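PDB 3P3D: nucleoporin 53 from Pichia guilliermondii, which is probably a structural component of the nuclear pore complex, taking part in protein and mRNA transport, and is represented here by its RNA-recognition-motif domain. Local coordinates for residues Ala9-Tyr15 against Ser63-Tyr69; Gln22-Phe27 against Glu81-Asn87; Ile33-Phe37 against Phe55-Phe59. All coordinates share one frame; numbering follows the deposited sequence.

Contact 1. Residues Ala9-Tyr15 against Ser63-Tyr69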
loop_
_atom_site.group_PDB
_atom_site.type_symbol
_atom_site.label_atom_id
_atom_site.label_comp_id
_atom_site.label_asym_id
_atom_site.label_seq_id
_atom_site.Cartn_x
_atom_site.Cartn_y
_atom_site.Cartn_z
ATOM N N ALA A 9 -9.062 -1.724 -1.441
ATOM C CA ALA A 9 -7.696 -1.937 -0.980
ATOM C C ALA A 9 -6.817 -2.266 -2.159
ATOM O O ALA A 9 -7.287 -2.732 -3.196
ATOM C CB ALA A 9 -7.623 -3.061 0.045
ATOM N N ILE A 10 -5.526 -2.026 -1.970
ATOM C CA ILE A 10 -4.538 -2.330 -2.976
ATOM C C ILE A 10 -3.449 -3.091 -2.279
ATOM O O ILE A 10 -3.302 -2.985 -1.042
ATOM C CB ILE A 10 -3.970 -1.018 -3.647
ATOM C CG1 ILE A 10 -3.221 -0.136 -2.648
ATOM C CG2 ILE A 10 -5.089 -0.219 -4.314
ATOM C CD1 ILE A 10 -2.667 1.154 -3.225
ATOM N N LEU A 11 -2.691 -3.847 -3.065
ATOM C CA LEU A 11 -1.382 -4.338 -2.639
ATOM C C LEU A 11 -0.227 -3.530 -3.263
ATOM O O LEU A 11 -0.143 -3.447 -4.476
ATOM C CB LEU A 11 -1.267 -5.788 -3.023
ATOM C CG LEU A 11 -2.257 -6.688 -2.267
ATOM C CD1 LEU A 11 -2.345 -8.042 -2.927
ATOM C CD2 LEU A 11 -1.851 -6.815 -0.814
ATOM N N VAL A 12 0.636 -2.914 -2.449
ATOM C CA VAL A 12 1.855 -2.271 -2.968
ATOM C C VAL A 12 3.043 -3.166 -2.678
ATOM O O VAL A 12 3.141 -3.739 -1.606
ATOM C CB VAL A 12 2.103 -0.815 -2.432
ATOM C CG1 VAL A 12 0.877 0.060 -2.618
ATOM C CG2 VAL A 12 2.485 -0.822 -0.992
ATOM N N PHE A 13 3.954 -3.291 -3.634
ATOM C CA PHE A 13 5.030 -4.275 -3.510
ATOM C C PHE A 13 6.291 -3.933 -4.292
ATOM O O PHE A 13 6.268 -3.104 -5.191
ATOM C CB PHE A 13 4.512 -5.663 -3.954
ATOM C CG PHE A 13 4.110 -5.749 -5.423
ATOM C CD1 PHE A 13 5.031 -6.099 -6.386
ATOM C CD2 PHE A 13 2.813 -5.499 -5.827
ATOM C CE1 PHE A 13 4.683 -6.177 -7.711
ATOM C CE2 PHE A 13 2.449 -5.589 -7.185
ATOM C CZ PHE A 13 3.377 -5.923 -8.114
ATOM N N GLY A 14 7.377 -4.623 -3.947
ATOM C CA GLY A 14 8.640 -4.587 -4.685
ATOM C C GLY A 14 9.723 -3.697 -4.084
ATOM O O GLY A 14 10.760 -3.483 -4.699
ATOM N N TYR A 15 9.493 -3.212 -2.866
ATOM C CA TYR A 15 10.383 -2.256 -2.216
ATOM C C TYR A 15 11.259 -2.997 -1.212
ATOM O O TYR A 15 10.835 -4.034 -0.674
ATOM C CB TYR A 15 9.581 -1.147 -1.523
ATOM C CG TYR A 15 8.483 -1.654 -0.606
ATOM C CD1 TYR A 15 8.761 -2.000 0.708
ATOM C CD2 TYR A 15 7.173 -1.798 -1.053
ATOM C CE1 TYR A 15 7.782 -2.483 1.544
ATOM C CE2 TYR A 15 6.180 -2.282 -0.212
ATOM C CZ TYR A 15 6.500 -2.622 1.080
ATOM O OH TYR A 15 5.557 -3.090 1.951
ATOM N N SER A 63 8.594 -6.680 1.597
ATOM C CA SER A 63 8.358 -6.105 0.270
ATOM C C SER A 63 6.894 -6.038 -0.213
ATOM O O SER A 63 6.651 -5.932 -1.410
ATOM C CB SER A 63 9.228 -6.804 -0.788
ATOM O OG SER A 63 10.601 -6.602 -0.508
ATOM N N TRP A 64 5.918 -6.075 0.683
ATOM C CA TRP A 64 4.537 -5.834 0.249
ATOM C C TRP A 64 3.631 -5.414 1.390
ATOM O O TRP A 64 3.827 -5.832 2.515
ATOM C CB TRP A 64 3.946 -7.054 -0.490
ATOM C CG TRP A 64 3.599 -8.224 0.385
ATOM C CD1 TRP A 64 4.408 -9.289 0.705
ATOM C CD2 TRP A 64 2.354 -8.456 1.052
ATOM N NE1 TRP A 64 3.740 -10.158 1.526
ATOM C CE2 TRP A 64 2.477 -9.676 1.756
ATOM C CE3 TRP A 64 1.139 -7.755 1.116
ATOM C CZ2 TRP A 64 1.433 -10.207 2.526
ATOM C CZ3 TRP A 64 0.103 -8.284 1.873
ATOM C CH2 TRP A 64 0.256 -9.497 2.569
ATOM N N THR A 65 2.654 -4.563 1.096
ATOM C CA THR A 65 1.651 -4.205 2.086
ATOM C C THR A 65 0.315 -4.091 1.429
ATOM O O THR A 65 0.204 -3.674 0.290
ATOM C CB THR A 65 1.877 -2.819 2.744
ATOM O OG1 THR A 65 3.260 -2.621 3.048
ATOM C CG2 THR A 65 1.051 -2.719 4.013
ATOM N N LYS A 66 -0.714 -4.413 2.180
ATOM C CA LYS A 66 -2.046 -4.063 1.774
ATOM C C LYS A 66 -2.277 -2.688 2.317
ATOM O O LYS A 66 -1.763 -2.352 3.387
ATOM C CB LYS A 66 -3.028 -5.068 2.336
ATOM C CG LYS A 66 -4.492 -4.819 2.075
ATOM C CD LYS A 66 -5.268 -5.932 2.811
ATOM C CE LYS A 66 -6.666 -5.548 3.190
ATOM N NZ LYS A 66 -7.488 -5.545 1.953
ATOM N N ILE A 67 -3.002 -1.876 1.546
ATOM C CA ILE A 67 -3.404 -0.529 1.963
ATOM C C ILE A 67 -4.872 -0.383 1.616
ATOM O O ILE A 67 -5.270 -0.722 0.530
ATOM C CB ILE A 67 -2.632 0.561 1.178
ATOM C CG1 ILE A 67 -1.120 0.431 1.376
ATOM C CG2 ILE A 67 -3.125 1.936 1.539
ATOM C CD1 ILE A 67 -0.351 1.545 0.651
ATOM N N THR A 68 -5.667 0.150 2.523
ATOM C CA THR A 68 -7.090 0.224 2.320
ATOM C C THR A 68 -7.500 1.672 2.478
ATOM O O THR A 68 -7.196 2.296 3.500
ATOM C CB THR A 68 -7.826 -0.692 3.337
ATOM O OG1 THR A 68 -7.190 -1.975 3.329
ATOM C CG2 THR A 68 -9.334 -0.877 2.985
ATOM N N TYR A 69 -8.190 2.193 1.459
ATOM C CA TYR A 69 -8.727 3.543 1.454
ATOM C C TYR A 69 -10.241 3.605 1.855
ATOM O O TYR A 69 -10.841 2.571 2.063
ATOM C CB TYR A 69 -8.533 4.118 0.044
ATOM C CG TYR A 69 -7.086 4.265 -0.362
ATOM C CD1 TYR A 69 -6.317 5.336 0.098
ATOM C CD2 TYR A 69 -6.477 3.338 -1.214
ATOM C CE1 TYR A 69 -4.985 5.480 -0.283
ATOM C CE2 TYR A 69 -5.157 3.490 -1.608
ATOM C CZ TYR A 69 -4.419 4.559 -1.131
ATOM O OH TYR A 69 -3.094 4.671 -1.485
#
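Tyr15 reaches back along the face that carries Val12 and Thr65 to end 2.6 Å from Thr65, OH to OG1, a hydrogen bond in which either oxygen could donate. The reach depends on CG lying between the tyrosine's backbone N and carbonyl carbon (chi1 51°). Ser63 covers one face of the ring: its CA stands 4.1 Å from the Tyr15 centroid, a CH-pi contact close to the ring normal. Ser63 OG donates to Tyr15 O at 2.6 Å, so the tyrosine is held at its carbonyl as well as at its hydroxyl. Next along, Gly14 N bonds Ser63 O; a CB at Gly14 would strike the carbonyl O of Phe13.

Val12 with Thr65 and Ile10 with Ile67 are antiparallel hydrogen-bonded pairs, each closed by two N-H...O bonds. These are the adjacent central strands, β1 and β3, of the RNA recognition motif. On the face bearing Leu11, Phe13, Trp64 and Lys66, Leu11 CD2 lies 3.6 Å from Trp64 CZ3, the two side chains running side by side. Helix 98-104 lies over Leu11 and Trp64 on this face, on which canonical RRMs bind RNA, through Ala100, Val101 and Leu104. On the other face, Val12 CG1 meets Ile67 CD1 at 3.8 Å, while Ile10 CD1 comes to the edge of the Tyr69 ring, 3.8 Å from CE2. The Tyr69 hydroxyl is held by Phe27 O of helix 20-27.

Contact 2. Residues Gln22-Phe27 against Glu81-Asn87; sequences QVIAYF and ENGAVFN
Tyr26 and Phe86 both carry CG opposite the backbone N (chi1 172° and -173°), which sends the two rings out from their backbones so that they overlap while running opposite ways. Their meeting is oblique, with planes 49° apart and centroids separated by 4.7 Å. The close point is one corner of the phenylalanine: Phe86 CE1 lies over a face of the tyrosine ring, nearer its rim than its middle, 3.4 Å from both Tyr26 CG and Tyr26 CD1. Phe86 CZ continues toward the helix backbone, 3.7 Å from Gln22 O, and CE2 approaches Val23 CG2 at 4.3 Å.

Past the rings, the tyrosine hydroxyl finds a carboxylate partner. Tyr26 OH donates to Glu81 OE1 at 2.5 Å, arriving from above the carboxylate plane, while the carboxylate oxygen itself lies at the edge of the tyrosine ring, in its plane. A bend at chi2 curls the Glu81 chain round to offer that oxygen, and the bond would be expected to limit rotation of the phenol. The methylene end of the same glutamate is used as well, for Glu81 CB rests 4.1 Å from Phe27 CZ.

Glu81 also opens a type II β turn that closes at Ala84. Phe27 also packs on Leu91 and Val93 of strand 89-95 and on Ile10 and Val12 of strand 9-13. Helix 20-27, the first helix of the RRM fold, thus meets the connection between the second helix and the last RRM strand, which includes the short edge strand 85-86.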
loop_
_atom_site.group_PDB
_atom_site.type_symbol
_atom_site.label_atom_id
_atom_site.label_comp_id
_atom_site.label_asym_id
_atom_site.label_seq_id
_atom_site.Cartn_x
_atom_site.Cartn_y
_atom_site.Cartn_z
ATOM N N GLN A 22 8.304 4.920 4.004
ATOM C CA GLN A 22 8.336 5.967 2.987
ATOM C C GLN A 22 7.274 5.684 1.925
ATOM O O GLN A 22 6.662 6.619 1.375
ATOM C CB GLN A 22 9.713 6.056 2.315
ATOM C CG GLN A 22 10.898 6.351 3.252
ATOM C CD GLN A 22 12.245 6.349 2.511
ATOM O OE1 GLN A 22 12.414 7.052 1.499
ATOM N NE2 GLN A 22 13.194 5.534 2.990
ATOM N N VAL A 23 7.059 4.392 1.649
ATOM C CA VAL A 23 6.132 3.964 0.599
ATOM C C VAL A 23 4.712 4.161 1.080
ATOM O O VAL A 23 3.878 4.702 0.362
ATOM C CB VAL A 23 6.334 2.494 0.212
ATOM C CG1 VAL A 23 5.226 2.053 -0.730
ATOM C CG2 VAL A 23 7.730 2.276 -0.421
ATOM N N ILE A 24 4.453 3.753 2.321
ATOM C CA ILE A 24 3.127 3.910 2.912
ATOM C C ILE A 24 2.808 5.388 2.940
ATOM O O ILE A 24 1.748 5.800 2.515
ATOM C CB ILE A 24 3.054 3.268 4.329
ATOM C CG1 ILE A 24 3.166 1.740 4.217
ATOM C CG2 ILE A 24 1.718 3.605 5.042
ATOM C CD1 ILE A 24 3.564 1.037 5.538
ATOM N N ALA A 25 3.758 6.191 3.401
ATOM C CA ALA A 25 3.571 7.629 3.475
ATOM C C ALA A 25 3.219 8.217 2.119
ATOM O O ALA A 25 2.309 9.046 1.991
ATOM C CB ALA A 25 4.821 8.284 4.017
ATOM N N TYR A 26 3.945 7.793 1.096
ATOM C CA TYR A 26 3.666 8.273 -0.238
ATOM C C TYR A 26 2.225 7.918 -0.614
ATOM O O TYR A 26 1.499 8.761 -1.139
ATOM C CB TYR A 26 4.682 7.691 -1.224
ATOM C CG TYR A 26 4.385 7.964 -2.675
ATOM C CD1 TYR A 26 4.643 9.215 -3.244
ATOM C CD2 TYR A 26 3.864 6.972 -3.478
ATOM C CE1 TYR A 26 4.376 9.461 -4.594
ATOM C CE2 TYR A 26 3.598 7.196 -4.812
ATOM C CZ TYR A 26 3.858 8.427 -5.367
ATOM O OH TYR A 26 3.576 8.608 -6.699
ATOM N N PHE A 27 1.784 6.693 -0.307
ATOM C CA PHE A 27 0.444 6.288 -0.748
ATOM C C PHE A 27 -0.727 6.987 -0.033
ATOM O O PHE A 27 -1.865 6.925 -0.511
ATOM C CB PHE A 27 0.301 4.775 -0.760
ATOM C CG PHE A 27 0.865 4.167 -1.998
ATOM C CD1 PHE A 27 2.225 3.908 -2.093
ATOM C CD2 PHE A 27 0.066 3.936 -3.092
ATOM C CE1 PHE A 27 2.774 3.417 -3.245
ATOM C CE2 PHE A 27 0.607 3.449 -4.251
ATOM C CZ PHE A 27 1.967 3.181 -4.330
ATOM N N GLU A 81 -0.170 4.315 -9.973
ATOM C CA GLU A 81 1.264 4.277 -9.621
ATOM C C GLU A 81 1.984 2.971 -9.929
ATOM O O GLU A 81 3.147 2.828 -9.616
ATOM C CB GLU A 81 1.454 4.590 -8.148
ATOM C CG GLU A 81 1.195 6.063 -7.837
ATOM C CD GLU A 81 2.002 6.982 -8.734
ATOM O OE1 GLU A 81 3.242 6.988 -8.603
ATOM O OE2 GLU A 81 1.396 7.656 -9.592
ATOM N N ASN A 82 1.291 2.023 -10.535
ATOM C CA ASN A 82 1.899 0.777 -10.925
ATOM C C ASN A 82 3.017 0.992 -11.952
ATOM O O ASN A 82 2.775 1.474 -13.062
ATOM C CB ASN A 82 0.837 -0.167 -11.503
ATOM C CG ASN A 82 1.402 -1.515 -11.836
ATOM O OD1 ASN A 82 2.099 -2.120 -11.013
ATOM N ND2 ASN A 82 1.125 -1.997 -13.058
ATOM N N GLY A 83 4.225 0.595 -11.587
ATOM C CA GLY A 83 5.379 0.814 -12.448
ATOM C C GLY A 83 6.153 2.087 -12.144
ATOM O O GLY A 83 7.199 2.323 -12.724
ATOM N N ALA A 84 5.659 2.920 -11.246
ATOM C CA ALA A 84 6.336 4.154 -10.949
ATOM C C ALA A 84 7.661 3.834 -10.308
ATOM O O ALA A 84 7.762 2.871 -9.575
ATOM C CB ALA A 84 5.486 5.021 -9.997
ATOM N N VAL A 85 8.679 4.646 -10.574
ATOM C CA VAL A 85 9.954 4.515 -9.895
ATOM C C VAL A 85 9.880 5.405 -8.674
ATOM O O VAL A 85 9.423 6.541 -8.758
ATOM C CB VAL A 85 11.118 4.936 -10.797
ATOM C CG1 VAL A 85 12.488 4.745 -10.078
ATOM C CG2 VAL A 85 11.075 4.161 -12.089
ATOM N N PHE A 86 10.310 4.889 -7.534
ATOM C CA PHE A 86 10.204 5.619 -6.291
ATOM C C PHE A 86 11.516 5.455 -5.550
ATOM O O PHE A 86 11.886 4.330 -5.197
ATOM C CB PHE A 86 9.054 5.058 -5.457
ATOM C CG PHE A 86 8.752 5.850 -4.235
ATOM C CD1 PHE A 86 8.007 7.015 -4.314
ATOM C CD2 PHE A 86 9.189 5.433 -3.015
ATOM C CE1 PHE A 86 7.716 7.747 -3.173
ATOM C CE2 PHE A 86 8.896 6.149 -1.869
ATOM C CZ PHE A 86 8.156 7.313 -1.952
ATOM N N ASN A 87 12.220 6.570 -5.327
ATOM C CA ASN A 87 13.555 6.536 -4.732
ATOM C C ASN A 87 14.399 5.377 -5.286
ATOM O O ASN A 87 14.967 4.599 -4.519
ATOM C CB ASN A 87 13.485 6.461 -3.187
ATOM C CG ASN A 87 12.733 7.657 -2.559
ATOM O OD1 ASN A 87 12.402 8.636 -3.247
ATOM N ND2 ASN A 87 12.449 7.567 -1.247
#

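Contact 3. Residues Ile33-Phe37 against Phe55-Phe59; sequences ILEDF and FVPIF
Glu35 OE2 is hydrogen-bonded to Thr68 OG1 in strand 64-68, and the flat side of the same carboxylate is offered to Val56. The site belongs to the long irregular connection between the first helix and the sheet in this RRM domain, where segments 33-37 and 55-59 touch without a single hydrogen bond between them. What joins them is side chains packing on side chains and on backbone.

Val56 makes one half of the contact. Its CG2 stands over the face of the Glu35 carboxylate, 3.4 Å from CD and not much farther from either oxygen, and the same methyl presses on the backbone at Glu35 N, 3.2 Å away. The glutamate chain turns beside its backbone N and then folds at chi2 (82°), which lays the carboxylate flat under this methyl while still bringing OE2 to Thr68. Leu34 takes the valine from another side, crossing it at about a right angle: Leu34 CB meets Val56 CG2 at 3.5 Å, and Leu34 CD1 meets Val56 CG1 at 3.8 Å. Replacing Glu35 with an alanine would probably leave Thr68 OG1 without this acceptor and open a gap beneath the Val56 methyl.

Ile58 makes the second half of the contact. Its branches approach the Phe37 ring obliquely, CG2 coming to 3.7 Å from Phe37 CE1, and its CG1 also touches the aliphatic part of Glu35. Thr65 of the neighbouring strand lies against the same phenylalanine. Asp36 makes a salt bridge with Arg41; in this contact it takes part through its backbone, where Asp36 O is 4.0 Å from Ile58 CD1.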
loop_
_atom_site.group_PDB
_atom_site.type_symbol
_atom_site.label_atom_id
_atom_site.label_comp_id
_atom_site.label_asym_id
_atom_site.label_seq_id
_atom_site.Cartn_x
_atom_site.Cartn_y
_atom_site.Cartn_z
ATOM N N ILE A 33 -5.817 6.611 4.618
ATOM C CA ILE A 33 -5.573 5.187 4.765
ATOM C C ILE A 33 -6.225 4.654 6.062
ATOM O O ILE A 33 -6.162 5.305 7.105
ATOM C CB ILE A 33 -4.053 4.893 4.685
ATOM C CG1 ILE A 33 -3.559 5.192 3.252
ATOM C CG2 ILE A 33 -3.769 3.438 5.070
ATOM C CD1 ILE A 33 -2.063 5.113 3.060
ATOM N N LEU A 34 -6.852 3.485 5.990
ATOM C CA LEU A 34 -7.633 2.948 7.138
ATOM C C LEU A 34 -6.778 2.162 8.125
ATOM O O LEU A 34 -6.983 2.258 9.327
ATOM C CB LEU A 34 -8.788 2.047 6.689
ATOM C CG LEU A 34 -10.000 2.692 6.018
ATOM C CD1 LEU A 34 -11.107 1.658 6.010
ATOM C CD2 LEU A 34 -10.482 3.965 6.710
ATOM N N GLU A 35 -5.827 1.385 7.619
ATOM C CA GLU A 35 -4.858 0.756 8.480
ATOM C C GLU A 35 -4.236 1.811 9.394
ATOM O O GLU A 35 -4.073 2.974 8.987
ATOM C CB GLU A 35 -3.763 0.072 7.657
ATOM C CG GLU A 35 -4.165 -1.220 6.973
ATOM C CD GLU A 35 -4.900 -1.036 5.647
ATOM O OE1 GLU A 35 -5.051 0.122 5.184
ATOM O OE2 GLU A 35 -5.353 -2.057 5.072
ATOM N N ASP A 36 -3.890 1.393 10.615
ATOM C CA ASP A 36 -3.200 2.230 11.614
ATOM C C ASP A 36 -1.674 2.070 11.543
ATOM O O ASP A 36 -1.048 1.623 12.520
ATOM C CB ASP A 36 -3.681 1.885 13.040
ATOM C CG ASP A 36 -3.034 2.778 14.139
ATOM O OD1 ASP A 36 -2.621 3.945 13.856
ATOM O OD2 ASP A 36 -2.938 2.305 15.303
ATOM N N PHE A 37 -1.067 2.436 10.406
ATOM C CA PHE A 37 0.400 2.407 10.297
ATOM C C PHE A 37 0.984 3.525 11.162
ATOM O O PHE A 37 0.445 4.638 11.213
ATOM C CB PHE A 37 0.882 2.565 8.845
ATOM C CG PHE A 37 0.450 1.455 7.939
ATOM C CD1 PHE A 37 1.008 0.200 8.047
ATOM C CD2 PHE A 37 -0.528 1.662 6.982
ATOM C CE1 PHE A 37 0.599 -0.828 7.217
ATOM C CE2 PHE A 37 -0.933 0.645 6.151
ATOM C CZ PHE A 37 -0.368 -0.601 6.268
ATOM N N PHE A 55 -11.644 0.316 11.881
ATOM C CA PHE A 55 -10.488 -0.561 12.041
ATOM C C PHE A 55 -10.395 -1.626 10.939
ATOM O O PHE A 55 -11.256 -2.516 10.837
ATOM C CB PHE A 55 -10.507 -1.263 13.413
ATOM C CG PHE A 55 -9.245 -2.046 13.706
ATOM C CD1 PHE A 55 -8.217 -1.482 14.450
ATOM C CD2 PHE A 55 -9.066 -3.332 13.194
ATOM C CE1 PHE A 55 -7.037 -2.196 14.700
ATOM C CE2 PHE A 55 -7.890 -4.057 13.445
ATOM C CZ PHE A 55 -6.875 -3.486 14.195
ATOM N N VAL A 56 -9.343 -1.519 10.121
ATOM C CA VAL A 56 -8.904 -2.627 9.286
ATOM C C VAL A 56 -7.578 -3.102 9.837
ATOM O O VAL A 56 -6.786 -2.295 10.326
ATOM C CB VAL A 56 -8.724 -2.255 7.811
ATOM C CG1 VAL A 56 -10.045 -1.822 7.215
ATOM C CG2 VAL A 56 -7.669 -1.179 7.655
ATOM N N PRO A 57 -7.334 -4.414 9.769
ATOM C CA PRO A 57 -6.085 -4.971 10.264
ATOM C C PRO A 57 -5.003 -4.917 9.203
ATOM O O PRO A 57 -5.296 -4.965 8.011
ATOM C CB PRO A 57 -6.452 -6.424 10.570
ATOM C CG PRO A 57 -7.522 -6.745 9.537
ATOM C CD PRO A 57 -8.198 -5.444 9.160
ATOM N N ILE A 58 -3.761 -4.842 9.655
ATOM C CA ILE A 58 -2.615 -4.706 8.775
ATOM C C ILE A 58 -2.202 -6.057 8.211
ATOM O O ILE A 58 -1.879 -6.971 8.957
ATOM C CB ILE A 58 -1.425 -4.091 9.535
ATOM C CG1 ILE A 58 -1.778 -2.667 9.978
ATOM C CG2 ILE A 58 -0.163 -4.124 8.688
ATOM C CD1 ILE A 58 -0.716 -2.001 10.833
ATOM N N PHE A 59 -2.238 -6.174 6.888
ATOM C CA PHE A 59 -1.642 -7.290 6.186
ATOM C C PHE A 59 -0.416 -6.797 5.454
ATOM O O PHE A 59 -0.513 -5.906 4.603
ATOM C CB PHE A 59 -2.615 -7.886 5.189
ATOM C CG PHE A 59 -3.578 -8.828 5.800
ATOM C CD1 PHE A 59 -3.133 -10.040 6.323
ATOM C CD2 PHE A 59 -4.931 -8.517 5.869
ATOM C CE1 PHE A 59 -4.014 -10.932 6.906
ATOM C CE2 PHE A 59 -5.832 -9.412 6.447
ATOM C CZ PHE A 59 -5.369 -10.626 6.964
#

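In the fold
Contact 1 is the central strand pair to which the other two connect. Its centre lies about 10 Å from that of contact 2 and about 11 Å from that of contact 3, whereas the centres of contacts 2 and 3 are about 18 Å apart and flank the middle of the domain. Phe27 of contact 2 packs on the sheet, with its CB 3.6 Å from Ile67 CD1. Contact 3 joins the sheet through Leu34 N, 2.8 Å from Thr68 O, and through Phe37 CZ, 3.4 Å from Thr65 CG2. Even the distant pair meets, Ile24 CG2 lying 3.5 Å from Phe37 CD2, so helix 20-27 and the 33-37 segment pack directly on each other.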